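Local coordinates for protein oligogalacturonate-specific porin kdgM (Dickeya dadantii, PDB 4FQE) that forms a monomeric beta-barrel pore in the bacterial outer membrane that is specific for oligogalacturonides and is required for full virulence, at residues Y132-I138 against Y150-K156. Sequence-based numbering, arbitrary orientation.
Sequences YTLTGNI and YELEYKK. With C8E ((hydroxyethyloxy)tri(ethyloxy)octane), chain E; C8E ((hydroxyethyloxy)tri(ethyloxy)octane), chain I.
Tyr132 brings its hydroxyl to the rim of a second tyrosine ring: OH lies in the ring plane of Tyr154, 3.6 Å from CE2, a contact of edge and oxygen rather than a stack. The first torsion makes this possible. With chi1 at 67°, CG sits between the backbone N and the carbonyl carbon, and the ring leans over the partner strand, where Lys156 CB packs on its face in a CH-pi contact, 4.3 Å from the centroid. A detergent follows on the same surface: C20 of the chain E molecule sits over one face of Tyr154, toward the rim, and C10 of that detergent lies 3.7 Å from Leu134 CD2. At the far end Tyr150 CE2 meets C11 of the chain I detergent, while Tyr150 OH is hydrogen-bonded to His174 ND1.

The other face of the hairpin formed by strands 131-142 and 146-157 is polar. Thr135 OG1 donates to Glu153 OE1 (2.8 Å), approaching from above the carboxylate plane, and Arg110 of the preceding strand also bonds that hydroxyl. Asn137 ND2 donates a 2.9 Å hydrogen bond to Glu151 OE1 on the carboxylate's anti side; amide and carboxylate planes stand 80° apart, and water 2 links Asn137 OD1 to the same oxygen. Thr133 CG2 packs on Lys155 CG.

Eight backbone hydrogen bonds, two per hydrogen-bonded pair, join the antiparallel strands. Alternation broadly splits the wall: Lys156 aside, tyrosines and aliphatic groups meet detergent, probably in place of lipid, whereas polar groups face the lumen, where a long, weak ion pair with Arg110 may slightly temper Glu153's charge.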
loop_
_atom_site.group_PDB
_atom_site.type_symbol
_atom_site.label_atom_id
_atom_site.label_comp_id
_atom_site.label_asym_id
_atom_site.label_seq_id
_atom_site.Cartn_x
_atom_site.Cartn_y
_atom_site.Cartn_z
ATOM N N TYR A 132 -15.133 4.013 4.920
ATOM C CA TYR A 132 -14.251 4.156 3.797
ATOM C C TYR A 132 -12.936 4.767 4.210
ATOM O O TYR A 132 -12.850 5.450 5.241
ATOM C CB TYR A 132 -14.930 5.002 2.711
ATOM C CG TYR A 132 -15.176 6.453 3.073
ATOM C CD1 TYR A 132 -14.186 7.416 2.867
ATOM C CD2 TYR A 132 -16.401 6.878 3.569
ATOM C CE1 TYR A 132 -14.402 8.752 3.175
ATOM C CE2 TYR A 132 -16.629 8.229 3.866
ATOM C CZ TYR A 132 -15.625 9.146 3.669
ATOM O OH TYR A 132 -15.814 10.489 3.962
ATOM N N THR A 133 -11.909 4.504 3.415
ATOM C CA THR A 133 -10.706 5.316 3.484
ATOM C C THR A 133 -10.481 6.145 2.225
ATOM O O THR A 133 -10.872 5.759 1.124
ATOM C CB THR A 133 -9.464 4.480 3.788
ATOM O OG1 THR A 133 -9.267 3.527 2.741
ATOM C CG2 THR A 133 -9.650 3.763 5.118
ATOM N N LEU A 134 -9.853 7.303 2.425
ATOM C CA LEU A 134 -9.412 8.155 1.337
ATOM C C LEU A 134 -7.920 8.398 1.597
ATOM O O LEU A 134 -7.530 8.928 2.657
ATOM C CB LEU A 134 -10.230 9.442 1.310
ATOM C CG LEU A 134 -10.188 10.311 0.046
ATOM C CD1 LEU A 134 -10.752 9.597 -1.171
ATOM C CD2 LEU A 134 -10.955 11.641 0.223
ATOM N N THR A 135 -7.099 7.962 0.650
ATOM C CA THR A 135 -5.657 7.913 0.813
ATOM C C THR A 135 -5.045 8.746 -0.295
ATOM O O THR A 135 -5.342 8.545 -1.468
ATOM C CB THR A 135 -5.152 6.471 0.704
ATOM O OG1 THR A 135 -5.859 5.660 1.640
ATOM C CG2 THR A 135 -3.654 6.398 1.010
ATOM N N GLY A 136 -4.229 9.711 0.062
ATOM C CA GLY A 136 -3.490 10.449 -0.946
ATOM C C GLY A 136 -2.035 10.158 -0.771
ATOM O O GLY A 136 -1.595 9.951 0.358
ATOM N N ASN A 137 -1.299 10.139 -1.881
ATOM C CA ASN A 137 0.105 9.791 -1.900
ATOM C C ASN A 137 0.865 10.793 -2.767
ATOM O O ASN A 137 0.408 11.160 -3.868
ATOM C CB ASN A 137 0.302 8.428 -2.507
ATOM C CG ASN A 137 -0.190 7.316 -1.604
ATOM O OD1 ASN A 137 -1.355 6.929 -1.655
ATOM N ND2 ASN A 137 0.689 6.834 -0.733
ATOM N N ILE A 138 2.036 11.191 -2.284
ATOM C CA ILE A 138 2.979 11.961 -3.086
ATOM C C ILE A 138 4.304 11.248 -2.993
ATOM O O ILE A 138 4.770 10.932 -1.879
ATOM C CB ILE A 138 3.186 13.392 -2.576
ATOM C CG1 ILE A 138 1.850 14.080 -2.377
ATOM C CG2 ILE A 138 4.111 14.164 -3.531
ATOM C CD1 ILE A 138 1.979 15.523 -1.925
ATOM N N TYR A 150 5.103 10.511 0.849
ATOM C CA TYR A 150 4.214 10.970 1.921
ATOM C C TYR A 150 2.812 10.442 1.595
ATOM O O TYR A 150 2.387 10.492 0.453
ATOM C CB TYR A 150 4.176 12.489 2.048
ATOM C CG TYR A 150 3.049 13.015 2.938
ATOM C CD1 TYR A 150 2.002 13.733 2.406
ATOM C CD2 TYR A 150 3.013 12.736 4.309
ATOM C CE1 TYR A 150 0.954 14.189 3.192
ATOM C CE2 TYR A 150 1.977 13.204 5.107
ATOM C CZ TYR A 150 0.950 13.945 4.532
ATOM O OH TYR A 150 -0.078 14.437 5.290
ATOM N N GLU A 151 2.136 9.940 2.610
ATOM C CA GLU A 151 0.802 9.355 2.488
ATOM C C GLU A 151 -0.054 9.930 3.598
ATOM O O GLU A 151 0.344 9.957 4.783
ATOM C CB GLU A 151 0.863 7.840 2.620
ATOM C CG GLU A 151 -0.510 7.183 2.515
ATOM C CD GLU A 151 -0.430 5.663 2.517
ATOM O OE1 GLU A 151 0.200 5.101 1.593
ATOM O OE2 GLU A 151 -1.040 5.052 3.426
ATOM N N LEU A 152 -1.202 10.468 3.201
ATOM C CA LEU A 152 -2.160 11.017 4.123
ATOM C C LEU A 152 -3.376 10.136 3.961
ATOM O O LEU A 152 -3.797 9.899 2.843
ATOM C CB LEU A 152 -2.487 12.469 3.741
ATOM C CG LEU A 152 -3.585 13.202 4.506
ATOM C CD1 LEU A 152 -3.406 13.226 6.010
ATOM C CD2 LEU A 152 -3.678 14.645 4.017
ATOM N N GLU A 153 -3.913 9.634 5.059
ATOM C CA GLU A 153 -5.044 8.739 4.997
ATOM C C GLU A 153 -6.137 9.176 5.946
ATOM O O GLU A 153 -5.897 9.443 7.132
ATOM C CB GLU A 153 -4.605 7.306 5.278
ATOM C CG GLU A 153 -5.700 6.298 5.045
ATOM C CD GLU A 153 -5.172 4.877 4.915
ATOM O OE1 GLU A 153 -4.529 4.569 3.870
ATOM O OE2 GLU A 153 -5.401 4.075 5.853
ATOM N N TYR A 154 -7.351 9.253 5.399
ATOM C CA TYR A 154 -8.507 9.653 6.146
ATOM C C TYR A 154 -9.458 8.462 6.197
ATOM O O TYR A 154 -9.880 7.954 5.156
ATOM C CB TYR A 154 -9.164 10.838 5.439
ATOM C CG TYR A 154 -10.483 11.276 6.002
ATOM C CD1 TYR A 154 -10.549 12.190 7.068
ATOM C CD2 TYR A 154 -11.675 10.828 5.443
ATOM C CE1 TYR A 154 -11.780 12.612 7.571
ATOM C CE2 TYR A 154 -12.899 11.237 5.944
ATOM C CZ TYR A 154 -12.953 12.129 7.001
ATOM O OH TYR A 154 -14.198 12.526 7.467
ATOM N N LYS A 155 -9.796 8.037 7.406
ATOM C CA LYS A 155 -10.716 6.916 7.586
ATOM C C LYS A 155 -11.947 7.381 8.326
ATOM O O LYS A 155 -11.851 8.052 9.358
ATOM C CB LYS A 155 -10.050 5.775 8.341
ATOM C CG LYS A 155 -10.867 4.488 8.392
ATOM C CD LYS A 155 -10.150 3.430 9.214
ATOM C CE LYS A 155 -10.990 2.180 9.371
ATOM N NZ LYS A 155 -10.167 1.067 9.917
ATOM N N LYS A 156 -13.106 6.988 7.804
ATOM C CA LYS A 156 -14.369 7.327 8.409
ATOM C C LYS A 156 -15.238 6.100 8.481
ATOM O O LYS A 156 -15.430 5.427 7.477
ATOM C CB LYS A 156 -15.070 8.406 7.583
ATOM C CG LYS A 156 -16.465 8.732 8.088
ATOM C CD LYS A 156 -16.724 10.229 8.111
ATOM C CE LYS A 156 -18.205 10.520 8.302
ATOM N NZ LYS A 156 -18.471 11.978 8.472
HETATM C C1 C8E E . -8.812 9.955 -9.033
HETATM C C2 C8E E . -10.175 9.294 -9.115
HETATM C C3 C8E E . -10.457 8.388 -7.920
HETATM C C4 C8E E . -10.416 9.153 -6.606
HETATM C C5 C8E E . -11.675 8.963 -5.766
HETATM C C6 C8E E . -12.899 9.630 -6.409
HETATM C C7 C8E E . -13.882 10.318 -5.447
HETATM C C8 C8E E . -13.415 10.540 -4.008
HETATM O O9 C8E E . -14.446 11.134 -3.210
HETATM C C10 C8E E . -14.049 11.423 -1.863
HETATM C C11 C8E E . -15.127 11.037 -0.856
HETATM O O12 C8E E . -15.059 11.907 0.286
HETATM C C13 C8E E . -15.856 13.091 0.140
HETATM C C14 C8E E . -15.277 14.285 0.904
HETATM O O15 C8E E . -13.856 14.396 0.722
HETATM C C16 C8E E . -13.190 14.742 1.941
HETATM C C17 C8E E . -11.698 15.014 1.719
HETATM O O18 C8E E . -10.976 14.875 2.951
HETATM C C19 C8E E . -11.290 15.870 3.931
HETATM C C20 C8E E . -12.215 15.282 4.998
HETATM O O21 C8E E . -13.436 16.024 5.134
HETATM C C1 C8E I . 8.546 15.726 -2.762
HETATM C C2 C8E I . 7.470 15.513 -1.713
HETATM C C3 C8E I . 7.512 14.120 -1.071
HETATM C C4 C8E I . 8.325 14.095 0.226
HETATM C C5 C8E I . 7.494 14.336 1.486
HETATM C C6 C8E I . 8.117 13.664 2.711
HETATM C C7 C8E I . 8.031 14.497 3.987
HETATM C C8 C8E I . 6.584 14.831 4.329
HETATM O O9 C8E I . 6.425 15.024 5.739
HETATM C C10 C8E I . 5.086 15.348 6.125
HETATM C C11 C8E I . 4.657 14.326 7.162
HETATM O O12 C8E I . 3.979 14.967 8.236
HETATM C C13 C8E I . 4.020 14.149 9.400
HETATM C C14 C8E I . 3.265 14.845 10.513
HETATM O O15 C8E I . 3.472 14.114 11.727
HETATM C C16 C8E I . 2.290 14.070 12.516
HETATM C C17 C8E I . 2.533 14.771 13.837
HETATM O O18 C8E I . 1.577 14.273 14.778
HETATM C C19 C8E I . 1.778 14.828 16.080
HETATM C C20 C8E I . 2.681 13.901 16.884
HETATM O O21 C8E I . 1.899 13.000 17.681
HETATM O O HOH W 1 3.447 7.885 -0.831
HETATM O O HOH W 2 -1.721 4.033 -0.860
#